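Local coordinates for ethylbenzene dehydrogenase alpha-subunit (Aromatoleum aromaticum, PDB 2IVF), which forms the molybdopterin-dependent alpha-subunit of its enzyme, carrying a molybdenum atom, two pterin guanine dinucleotide groups and an iron/sulfur cluster, at residues 232-240 against 776-784; 295-306 against 417-428. One frame throughout, in Å; residues are numbered along the deposited sequence.

In the fold
Contact 1 and contact 2 are both mostly buried. Contact 1 (232-240 with 776-784) lies nearer the middle, its centre about 14 Å from that of the chain, and sets an irregular loop against a short helix. Its bonds are few, and a lysine ammonium makes the main one. Contact 2 (295-306 with 417-428) has its centre about 26 Å from that of the chain. It joins a strand, a turn and three helix ends, has a larger apolar part, and holds the guanine end of MGD. Arg299 and Ala419 at its margin are exposed. The contacts share no element; their nearest atoms are about 14 Å apart, and contact 2 is nested within the chain loop that contact 1 closes.

Contact 1 of 2, residues 232-240 against 776-784; sequences FGKMHMGYS and GVSRYAHAN
An inverse gamma turn centred on His236 packs against the short helix 777-781. It belongs to the loop that follows helix 226-232 in the molybdopterin oxidoreductase fold. The Ala781 methyl is the main helix contact. Its CB lies 3.7 Å from His236 CB and 3.6 Å from Lys234 CG. The Lys234 chain bends at chi2 (-78°) and again at chi4, which carries it past this methyl to the Ala781 carbonyl. There Lys234 NZ gives a hydrogen bond of 2.7 Å to Ala781 O. The same NZ also meets Glu527 in a salt bridge and His798 in a hydrogen bond, so the buried ammonium is held by a carboxylate, a backbone carbonyl and a histidine. Met237 CG comes to 3.2 Å from Ala781 O.

One turn earlier, Val777 CG1 meets the edge of the His236 ring at CD2, 3.9 Å away. The ring's ND1 is bonded to Trp481 O, and Ser778 OG beside it to Tyr483 O. The His236 side chain is about 12 Å from the bound molybdenum atom, too far to touch it. Beyond the turn, the edge of the His782 ring faces the backbone of Gly238. Gly238 N points nearly straight (165°) at His782 ND1, in the ring plane, in a weak hydrogen bond of 3.3 Å.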
loop_
_atom_site.group_PDB
_atom_site.type_symbol
_atom_site.label_atom_id
_atom_site.label_comp_id
_atom_site.label_asym_id
_atom_site.label_seq_id
_atom_site.Cartn_x
_atom_site.Cartn_y
_atom_site.Cartn_z
ATOM N N PHE A 232 -3.281 6.615 -31.223
ATOM C CA PHE A 232 -3.068 5.302 -31.801
ATOM C C PHE A 232 -4.364 4.552 -32.162
ATOM O O PHE A 232 -4.322 3.505 -32.840
ATOM C CB PHE A 232 -2.276 4.460 -30.827
ATOM C CG PHE A 232 -0.998 5.108 -30.344
ATOM C CD1 PHE A 232 0.050 5.348 -31.220
ATOM C CD2 PHE A 232 -0.836 5.440 -29.000
ATOM C CE1 PHE A 232 1.232 5.898 -30.768
ATOM C CE2 PHE A 232 0.361 5.993 -28.541
ATOM C CZ PHE A 232 1.378 6.220 -29.441
ATOM N N GLY A 233 -5.496 5.050 -31.685
ATOM C CA GLY A 233 -6.784 4.389 -31.941
ATOM C C GLY A 233 -6.966 3.245 -30.966
ATOM O O GLY A 233 -7.914 2.515 -31.085
ATOM N N LYS A 234 -6.069 3.085 -29.979
ATOM C CA LYS A 234 -6.261 2.049 -28.961
ATOM C C LYS A 234 -5.426 2.318 -27.743
ATOM O O LYS A 234 -4.488 3.106 -27.789
ATOM C CB LYS A 234 -5.949 0.642 -29.510
ATOM C CG LYS A 234 -4.453 0.345 -29.714
ATOM C CD LYS A 234 -3.916 0.975 -30.957
ATOM C CE LYS A 234 -2.509 0.454 -31.308
ATOM N NZ LYS A 234 -2.478 -1.016 -31.661
ATOM N N MET A 235 -5.767 1.661 -26.642
ATOM C CA MET A 235 -5.066 1.895 -25.403
ATOM C C MET A 235 -4.655 0.631 -24.701
ATOM O O MET A 235 -3.934 0.701 -23.743
ATOM C CB MET A 235 -5.866 2.797 -24.452
ATOM C CG MET A 235 -7.097 2.203 -23.873
ATOM S SD MET A 235 -7.999 3.375 -22.782
ATOM C CE MET A 235 -9.001 4.208 -23.999
ATOM N N HIS A 236 -5.119 -0.512 -25.176
ATOM C CA HIS A 236 -4.877 -1.747 -24.486
ATOM C C HIS A 236 -3.525 -2.320 -24.886
ATOM O O HIS A 236 -3.441 -3.369 -25.511
ATOM C CB HIS A 236 -6.014 -2.707 -24.719
ATOM C CG HIS A 236 -7.164 -2.445 -23.820
ATOM N ND1 HIS A 236 -7.017 -2.362 -22.453
ATOM C CD2 HIS A 236 -8.468 -2.201 -24.081
ATOM C CE1 HIS A 236 -8.190 -2.084 -21.907
ATOM N NE2 HIS A 236 -9.089 -1.987 -22.871
ATOM N N MET A 237 -2.477 -1.596 -24.517
ATOM C CA MET A 237 -1.096 -1.953 -24.855
ATOM C C MET A 237 -0.392 -1.990 -23.535
ATOM O O MET A 237 -0.748 -1.235 -22.642
ATOM C CB MET A 237 -0.466 -0.908 -25.739
ATOM C CG MET A 237 -1.271 -0.637 -27.023
ATOM S SD MET A 237 -0.480 0.688 -27.941
ATOM C CE MET A 237 -1.043 2.105 -27.002
ATOM N N GLY A 238 0.607 -2.859 -23.400
ATOM C CA GLY A 238 1.391 -2.855 -22.206
ATOM C C GLY A 238 2.762 -3.478 -22.321
ATOM O O GLY A 238 3.132 -4.041 -23.341
ATOM N N TYR A 239 3.510 -3.395 -21.222
ATOM C CA TYR A 239 4.730 -4.121 -21.120
ATOM C C TYR A 239 4.747 -4.824 -19.790
ATOM O O TYR A 239 3.940 -4.522 -18.897
ATOM C CB TYR A 239 5.927 -3.178 -21.277
ATOM C CG TYR A 239 6.007 -2.000 -20.307
ATOM C CD1 TYR A 239 5.538 -0.767 -20.643
ATOM C CD2 TYR A 239 6.652 -2.121 -19.094
ATOM C CE1 TYR A 239 5.674 0.305 -19.810
ATOM C CE2 TYR A 239 6.795 -1.064 -18.242
ATOM C CZ TYR A 239 6.305 0.158 -18.584
ATOM O OH TYR A 239 6.447 1.248 -17.711
ATOM N N SER A 240 5.653 -5.795 -19.676
ATOM C CA SER A 240 5.892 -6.460 -18.422
ATOM C C SER A 240 7.023 -5.697 -17.715
ATOM O O SER A 240 7.863 -5.097 -18.372
ATOM C CB SER A 240 6.274 -7.919 -18.619
ATOM O OG SER A 240 7.423 -8.116 -19.471
ATOM N N GLY A 776 -9.737 -10.795 -26.941
ATOM C CA GLY A 776 -10.407 -9.492 -26.801
ATOM C C GLY A 776 -9.531 -8.415 -27.383
ATOM O O GLY A 776 -8.590 -8.699 -28.126
ATOM N N VAL A 777 -9.820 -7.173 -27.018
ATOM C CA VAL A 777 -9.188 -6.023 -27.652
ATOM C C VAL A 777 -7.687 -6.073 -27.500
ATOM O O VAL A 777 -6.977 -5.796 -28.444
ATOM C CB VAL A 777 -9.736 -4.677 -27.083
ATOM C CG1 VAL A 777 -9.033 -3.502 -27.750
ATOM C CG2 VAL A 777 -11.241 -4.585 -27.303
ATOM N N SER A 778 -7.203 -6.453 -26.323
ATOM C CA SER A 778 -5.761 -6.481 -26.071
ATOM C C SER A 778 -4.971 -7.293 -27.083
ATOM O O SER A 778 -3.821 -7.000 -27.360
ATOM C CB SER A 778 -5.476 -7.033 -24.684
ATOM O OG SER A 778 -5.839 -6.151 -23.665
ATOM N N ARG A 779 -5.551 -8.377 -27.565
ATOM C CA ARG A 779 -4.866 -9.229 -28.486
ATOM C C ARG A 779 -4.388 -8.422 -29.687
ATOM O O ARG A 779 -3.298 -8.678 -30.193
ATOM C CB ARG A 779 -5.762 -10.361 -28.961
ATOM C CG ARG A 779 -5.089 -11.216 -29.969
ATOM C CD ARG A 779 -6.006 -12.175 -30.624
ATOM N NE ARG A 779 -5.274 -13.166 -31.431
ATOM C CZ ARG A 779 -4.497 -14.144 -30.935
ATOM N NH1 ARG A 779 -4.295 -14.293 -29.607
ATOM N NH2 ARG A 779 -3.901 -14.996 -31.781
ATOM N N TYR A 780 -5.196 -7.440 -30.116
ATOM C CA TYR A 780 -4.887 -6.663 -31.301
ATOM C C TYR A 780 -4.278 -5.332 -30.922
ATOM O O TYR A 780 -3.318 -4.932 -31.563
ATOM C CB TYR A 780 -6.131 -6.437 -32.154
ATOM C CG TYR A 780 -6.825 -7.720 -32.453
ATOM C CD1 TYR A 780 -6.357 -8.560 -33.445
ATOM C CD2 TYR A 780 -7.919 -8.129 -31.698
ATOM C CE1 TYR A 780 -6.984 -9.760 -33.705
ATOM C CE2 TYR A 780 -8.553 -9.344 -31.947
ATOM C CZ TYR A 780 -8.077 -10.150 -32.947
ATOM O OH TYR A 780 -8.690 -11.378 -33.171
ATOM N N ALA A 781 -4.775 -4.701 -29.851
ATOM C CA ALA A 781 -4.318 -3.378 -29.462
ATOM C C ALA A 781 -2.822 -3.434 -29.120
ATOM O O ALA A 781 -2.044 -2.552 -29.487
ATOM C CB ALA A 781 -5.107 -2.831 -28.257
ATOM N N HIS A 782 -2.468 -4.455 -28.338
ATOM C CA HIS A 782 -1.137 -4.601 -27.801
ATOM C C HIS A 782 -0.110 -4.659 -28.946
ATOM O O HIS A 782 1.073 -4.264 -28.782
ATOM C CB HIS A 782 -1.102 -5.831 -26.886
ATOM C CG HIS A 782 0.263 -6.178 -26.405
ATOM N ND1 HIS A 782 0.959 -5.411 -25.491
ATOM C CD2 HIS A 782 1.086 -7.189 -26.767
ATOM C CE1 HIS A 782 2.143 -5.966 -25.294
ATOM N NE2 HIS A 782 2.258 -7.025 -26.082
ATOM N N ALA A 783 -0.567 -5.199 -30.072
ATOM C CA ALA A 783 0.118 -5.225 -31.334
ATOM C C ALA A 783 1.513 -5.868 -31.234
ATOM O O ALA A 783 2.518 -5.331 -31.719
ATOM C CB ALA A 783 0.142 -3.818 -31.960
ATOM N N ASN A 784 1.538 -7.002 -30.534
ATOM C CA ASN A 784 2.708 -7.886 -30.406
ATOM C C ASN A 784 2.201 -9.228 -29.868
ATOM O O ASN A 784 1.111 -9.283 -29.253
ATOM C CB ASN A 784 3.747 -7.310 -29.458
ATOM C CG ASN A 784 5.120 -7.886 -29.687
ATOM O OD1 ASN A 784 5.335 -8.693 -30.599
ATOM N ND2 ASN A 784 6.058 -7.474 -28.888
#

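Contact 2 of 2, residues 295-306 against 417-428; sequences HVPVRVGSDAAF and ASAKCGVPVSLI. With MGD (2-amino-5,6-dimercapto-7-methyl-3,7,8a,9-tetrahydro-8-oxa-1,3,9,10-tetraaza-anthracen-4-one guanosine dinucleotide), chain M.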
loop_
_atom_site.group_PDB
_atom_site.type_symbol
_atom_site.label_atom_id
_atom_site.label_comp_id
_atom_site.label_asym_id
_atom_site.label_seq_id
_atom_site.Cartn_x
_atom_site.Cartn_y
_atom_site.Cartn_z
ATOM N N HIS A 295 13.999 14.376 -10.664
ATOM C CA HIS A 295 12.624 14.794 -10.503
ATOM C C HIS A 295 12.334 15.949 -11.429
ATOM O O HIS A 295 13.013 17.018 -11.390
ATOM C CB HIS A 295 12.422 15.233 -9.046
ATOM C CG HIS A 295 11.076 15.771 -8.776
ATOM N ND1 HIS A 295 10.882 16.825 -7.919
ATOM C CD2 HIS A 295 9.855 15.471 -9.303
ATOM C CE1 HIS A 295 9.589 17.109 -7.875
ATOM N NE2 HIS A 295 8.945 16.282 -8.682
ATOM N N VAL A 296 11.272 15.792 -12.214
ATOM C CA VAL A 296 10.802 16.853 -13.078
ATOM C C VAL A 296 9.559 17.431 -12.390
ATOM O O VAL A 296 8.515 16.790 -12.371
ATOM C CB VAL A 296 10.499 16.315 -14.502
ATOM C CG1 VAL A 296 9.814 17.391 -15.364
ATOM C CG2 VAL A 296 11.788 15.728 -15.204
ATOM N N PRO A 297 9.694 18.627 -11.761
ATOM C CA PRO A 297 8.693 19.149 -10.856
ATOM C C PRO A 297 7.627 19.928 -11.585
ATOM O O PRO A 297 7.442 21.151 -11.417
ATOM C CB PRO A 297 9.511 20.015 -9.906
ATOM C CG PRO A 297 10.595 20.531 -10.744
ATOM C CD PRO A 297 10.891 19.496 -11.799
ATOM N N VAL A 298 6.896 19.227 -12.407
ATOM C CA VAL A 298 5.804 19.933 -13.153
ATOM C C VAL A 298 4.778 20.598 -12.267
ATOM O O VAL A 298 4.390 20.057 -11.241
ATOM C CB VAL A 298 5.093 18.977 -14.122
ATOM C CG1 VAL A 298 6.071 18.599 -15.297
ATOM C CG2 VAL A 298 4.522 17.742 -13.391
ATOM N N ARG A 299 4.301 21.775 -12.672
ATOM C CA ARG A 299 3.092 22.302 -12.077
ATOM C C ARG A 299 1.967 21.288 -12.333
ATOM O O ARG A 299 1.903 20.719 -13.415
ATOM C CB ARG A 299 2.730 23.644 -12.678
ATOM C CG ARG A 299 3.668 24.736 -12.254
ATOM C CD ARG A 299 3.272 26.102 -12.846
ATOM N NE ARG A 299 4.489 26.905 -12.810
ATOM C CZ ARG A 299 4.793 27.908 -13.623
ATOM N NH1 ARG A 299 3.912 28.332 -14.536
ATOM N NH2 ARG A 299 5.987 28.511 -13.486
ATOM N N VAL A 300 1.096 21.081 -11.346
ATOM C CA VAL A 300 -0.031 20.141 -11.502
ATOM C C VAL A 300 -0.715 20.430 -12.832
ATOM O O VAL A 300 -1.055 21.550 -13.083
ATOM C CB VAL A 300 -1.048 20.279 -10.375
ATOM C CG1 VAL A 300 -2.196 19.357 -10.627
ATOM C CG2 VAL A 300 -0.368 20.009 -9.003
ATOM N N GLY A 301 -0.866 19.407 -13.685
ATOM C CA GLY A 301 -1.578 19.523 -14.935
ATOM C C GLY A 301 -0.852 20.138 -16.120
ATOM O O GLY A 301 -1.446 20.296 -17.180
ATOM N N SER A 302 0.422 20.493 -15.945
ATOM C CA SER A 302 1.169 21.174 -16.976
ATOM C C SER A 302 2.065 20.294 -17.836
ATOM O O SER A 302 2.879 20.847 -18.605
ATOM C CB SER A 302 2.046 22.268 -16.361
ATOM O OG SER A 302 3.066 21.718 -15.553
ATOM N N ASP A 303 1.970 18.967 -17.687
ATOM C CA ASP A 303 2.865 18.055 -18.382
ATOM C C ASP A 303 2.981 18.242 -19.892
ATOM O O ASP A 303 4.047 17.996 -20.466
ATOM C CB ASP A 303 2.477 16.604 -18.120
ATOM C CG ASP A 303 2.586 16.220 -16.669
ATOM O OD1 ASP A 303 2.031 16.942 -15.796
ATOM O OD2 ASP A 303 3.160 15.143 -16.402
ATOM N N ALA A 304 1.895 18.632 -20.553
ATOM C CA ALA A 304 1.945 18.884 -22.006
ATOM C C ALA A 304 3.048 19.857 -22.344
ATOM O O ALA A 304 3.761 19.670 -23.320
ATOM C CB ALA A 304 0.643 19.426 -22.513
ATOM N N ALA A 305 3.148 20.941 -21.575
ATOM C CA ALA A 305 4.147 21.958 -21.873
ATOM C C ALA A 305 5.549 21.336 -21.763
ATOM O O ALA A 305 6.467 21.687 -22.513
ATOM C CB ALA A 305 3.976 23.169 -20.946
ATOM N N PHE A 306 5.738 20.477 -20.782
ATOM C CA PHE A 306 7.051 19.828 -20.618
ATOM C C PHE A 306 7.358 19.016 -21.865
ATOM O O PHE A 306 8.407 19.166 -22.488
ATOM C CB PHE A 306 7.119 19.005 -19.336
ATOM C CG PHE A 306 8.322 18.081 -19.270
ATOM C CD1 PHE A 306 9.585 18.559 -18.928
ATOM C CD2 PHE A 306 8.192 16.750 -19.578
ATOM C CE1 PHE A 306 10.684 17.703 -18.914
ATOM C CE2 PHE A 306 9.276 15.920 -19.579
ATOM C CZ PHE A 306 10.523 16.397 -19.237
ATOM N N ALA A 417 8.215 26.885 -22.471
ATOM C CA ALA A 417 7.634 25.693 -21.880
ATOM C C ALA A 417 7.917 25.735 -20.373
ATOM O O ALA A 417 7.046 25.439 -19.567
ATOM C CB ALA A 417 8.240 24.461 -22.485
ATOM N N SER A 418 9.137 26.131 -20.005
ATOM C CA SER A 418 9.506 26.289 -18.592
ATOM C C SER A 418 8.575 27.262 -17.853
ATOM O O SER A 418 8.181 27.008 -16.723
ATOM C CB SER A 418 10.942 26.777 -18.476
ATOM O OG SER A 418 11.245 27.100 -17.138
ATOM N N ALA A 419 8.233 28.368 -18.480
ATOM C CA ALA A 419 7.303 29.332 -17.873
ATOM C C ALA A 419 5.975 28.660 -17.627
ATOM O O ALA A 419 5.315 28.957 -16.640
ATOM C CB ALA A 419 7.129 30.556 -18.746
ATOM N N LYS A 420 5.607 27.732 -18.498
ATOM C CA LYS A 420 4.316 27.105 -18.422
ATOM C C LYS A 420 4.264 25.941 -17.444
ATOM O O LYS A 420 3.246 25.734 -16.812
ATOM C CB LYS A 420 3.882 26.651 -19.806
ATOM C CG LYS A 420 3.630 27.784 -20.780
ATOM C CD LYS A 420 3.369 27.280 -22.180
ATOM C CE LYS A 420 3.202 28.404 -23.166
ATOM N NZ LYS A 420 2.449 29.563 -22.594
ATOM N N CYS A 421 5.337 25.160 -17.302
ATOM C CA CYS A 421 5.273 23.997 -16.434
ATOM C C CYS A 421 6.171 24.038 -15.197
ATOM O O CYS A 421 6.143 23.109 -14.372
ATOM C CB CYS A 421 5.602 22.725 -17.206
ATOM S SG CYS A 421 7.340 22.600 -17.796
ATOM N N GLY A 422 6.954 25.099 -15.070
ATOM C CA GLY A 422 7.820 25.265 -13.919
ATOM C C GLY A 422 9.047 24.377 -13.883
ATOM O O GLY A 422 9.781 24.376 -12.906
ATOM N N VAL A 423 9.316 23.650 -14.960
ATOM C CA VAL A 423 10.520 22.806 -15.034
ATOM C C VAL A 423 11.633 23.693 -15.577
ATOM O O VAL A 423 11.402 24.442 -16.523
ATOM C CB VAL A 423 10.258 21.607 -15.960
ATOM C CG1 VAL A 423 11.481 20.685 -16.048
ATOM C CG2 VAL A 423 9.065 20.830 -15.436
ATOM N N PRO A 424 12.829 23.668 -14.957
ATOM C CA PRO A 424 13.915 24.520 -15.425
ATOM C C PRO A 424 14.260 24.232 -16.889
ATOM O O PRO A 424 14.191 23.078 -17.344
ATOM C CB PRO A 424 15.101 24.138 -14.499
ATOM C CG PRO A 424 14.509 23.535 -13.358
ATOM C CD PRO A 424 13.219 22.871 -13.775
ATOM N N VAL A 425 14.595 25.280 -17.630
ATOM C CA VAL A 425 15.098 25.162 -19.009
ATOM C C VAL A 425 16.198 24.102 -19.200
ATOM O O VAL A 425 16.180 23.316 -20.181
ATOM C CB VAL A 425 15.623 26.521 -19.489
ATOM C CG1 VAL A 425 16.329 26.398 -20.832
ATOM C CG2 VAL A 425 14.445 27.530 -19.567
ATOM N N SER A 426 17.131 24.058 -18.260
ATOM C CA SER A 426 18.269 23.146 -18.338
ATOM C C SER A 426 17.786 21.710 -18.424
ATOM O O SER A 426 18.324 20.892 -19.160
ATOM C CB SER A 426 19.204 23.353 -17.138
ATOM O OG SER A 426 18.532 23.212 -15.873
ATOM N N LEU A 427 16.756 21.412 -17.657
ATOM C CA LEU A 427 16.225 20.063 -17.571
ATOM C C LEU A 427 15.357 19.700 -18.789
ATOM O O LEU A 427 15.351 18.568 -19.257
ATOM C CB LEU A 427 15.436 19.950 -16.255
ATOM C CG LEU A 427 15.020 18.593 -15.746
ATOM C CD1 LEU A 427 16.185 17.531 -15.890
ATOM C CD2 LEU A 427 14.499 18.687 -14.306
ATOM N N ILE A 428 14.586 20.657 -19.270
ATOM C CA ILE A 428 13.860 20.496 -20.524
ATOM C C ILE A 428 14.850 20.176 -21.669
ATOM O O ILE A 428 14.673 19.194 -22.424
ATOM C CB ILE A 428 13.063 21.748 -20.851
ATOM C CG1 ILE A 428 11.945 21.942 -19.798
ATOM C CG2 ILE A 428 12.534 21.660 -22.322
ATOM C CD1 ILE A 428 10.990 23.217 -20.027
HETATM P PB MGD M . -1.634 7.365 -8.921
HETATM O O1B MGD M . -1.546 6.673 -7.606
HETATM O O2B MGD M . -2.853 8.189 -9.127
HETATM O O3B MGD M . -1.497 6.445 -10.194
HETATM O O3A MGD M . -1.593 4.006 -9.462
HETATM P PA MGD M . -0.778 5.002 -10.405
HETATM O O1A MGD M . 0.606 4.962 -9.921
HETATM O O2A MGD M . -1.028 4.687 -11.799
HETATM O "O5'" MGD M . -0.356 8.322 -9.116
HETATM C "C5'" MGD M . -0.029 9.271 -8.091
HETATM C "C4'" MGD M . 0.999 10.270 -8.612
HETATM O "O4'" MGD M . 0.410 11.101 -9.602
HETATM C "C3'" MGD M . 1.204 11.199 -7.439
HETATM O "O3'" MGD M . 2.317 10.703 -6.705
HETATM C "C2'" MGD M . 1.504 12.542 -8.118
HETATM O "O2'" MGD M . 2.869 12.923 -7.861
HETATM C "C1'" MGD M . 1.268 12.254 -9.610
HETATM N N9 MGD M . 0.551 13.400 -10.217
HETATM C C8 MGD M . -0.604 13.963 -9.831
HETATM N N7 MGD M . -0.952 14.950 -10.665
HETATM C C5 MGD M . 0.016 14.995 -11.616
HETATM C C6 MGD M . 0.284 15.779 -12.730
HETATM O O6 MGD M . -0.409 16.730 -13.112
HETATM N N1 MGD M . 1.430 15.475 -13.471
HETATM C C2 MGD M . 2.342 14.458 -13.153
HETATM N N2 MGD M . 3.454 14.249 -13.939
HETATM N N3 MGD M . 2.051 13.699 -12.087
HETATM C C4 MGD M . 0.945 13.971 -11.329
HETATM C C10 MGD M . -2.950 3.814 -9.621
HETATM C C11 MGD M . -3.225 2.330 -9.613
HETATM O O11 MGD M . -2.753 1.823 -8.433
HETATM C C12 MGD M . -4.692 1.947 -9.857
HETATM S S12 MGD M . -5.731 2.879 -10.927
HETATM C C13 MGD M . -5.214 0.842 -9.230
HETATM S S13 MGD M . -6.859 0.397 -9.528
HETATM C C14 MGD M . -4.386 0.043 -8.283
HETATM N N15 MGD M . -4.769 0.483 -6.911
HETATM C C16 MGD M . -3.856 0.421 -5.841
HETATM C C17 MGD M . -4.209 0.677 -4.540
HETATM O O17 MGD M . -5.380 1.008 -4.234
HETATM N N18 MGD M . -3.206 0.588 -3.554
HETATM C C19 MGD M . -1.921 0.241 -3.834
HETATM N N19 MGD M . -1.041 0.191 -2.814
HETATM N N20 MGD M . -1.607 0.034 -5.121
HETATM C C21 MGD M . -2.531 0.084 -6.094
HETATM N N22 MGD M . -2.175 -0.149 -7.419
HETATM C C23 MGD M . -2.894 0.405 -8.528
#
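Arg299 grips the C-terminal end of helix 414-421 with both backbone and side chain. Its N gives a hydrogen bond of 2.8 Å to Cys421 O, tilted 33° from the carbonyl plane. Its side chain runs extended from CG to NE, and the guanidinium lays one face over Gly422 N. From there Arg299 NH1 makes a short but bent, weak hydrogen bond of 2.6 Å to Ala419 O. These carbonyls near the helix end probably suit a cation.

Arg299 also opens a type II turn. Its O accepts from both Ser302 N and Ser302 OG, the latter at 2.6 Å. The turn presents Gly301 N to MGD O6 at 2.8 Å. Just after it, the Asp303 carboxylate takes both guanine donors: MGD N1 reaches OD1 at 2.8 Å, almost straight at 176°, and MGD N2 reaches OD2 at 2.6 Å. Three bonds thus read one edge of the base. In 417-428, Ser418 OG is satisfied by Val423 O, approaching from above the carbonyl plane.

Much of the rest is apolar. Val423 CG2 packs on Val296 CG1, at 3.5 Å, and touches Val298 CG1. Val296 CG1 lies over one face of the Phe306 ring, near its rim, and Phe306 CD1 touches Val423 CG1 and Ile428 CG1. Phe281 of the beta-subunit packs on Pro297 and Leu427. Outer strand 294-296 and helix 303-316 thus pack against helices 414-421 and 425-437.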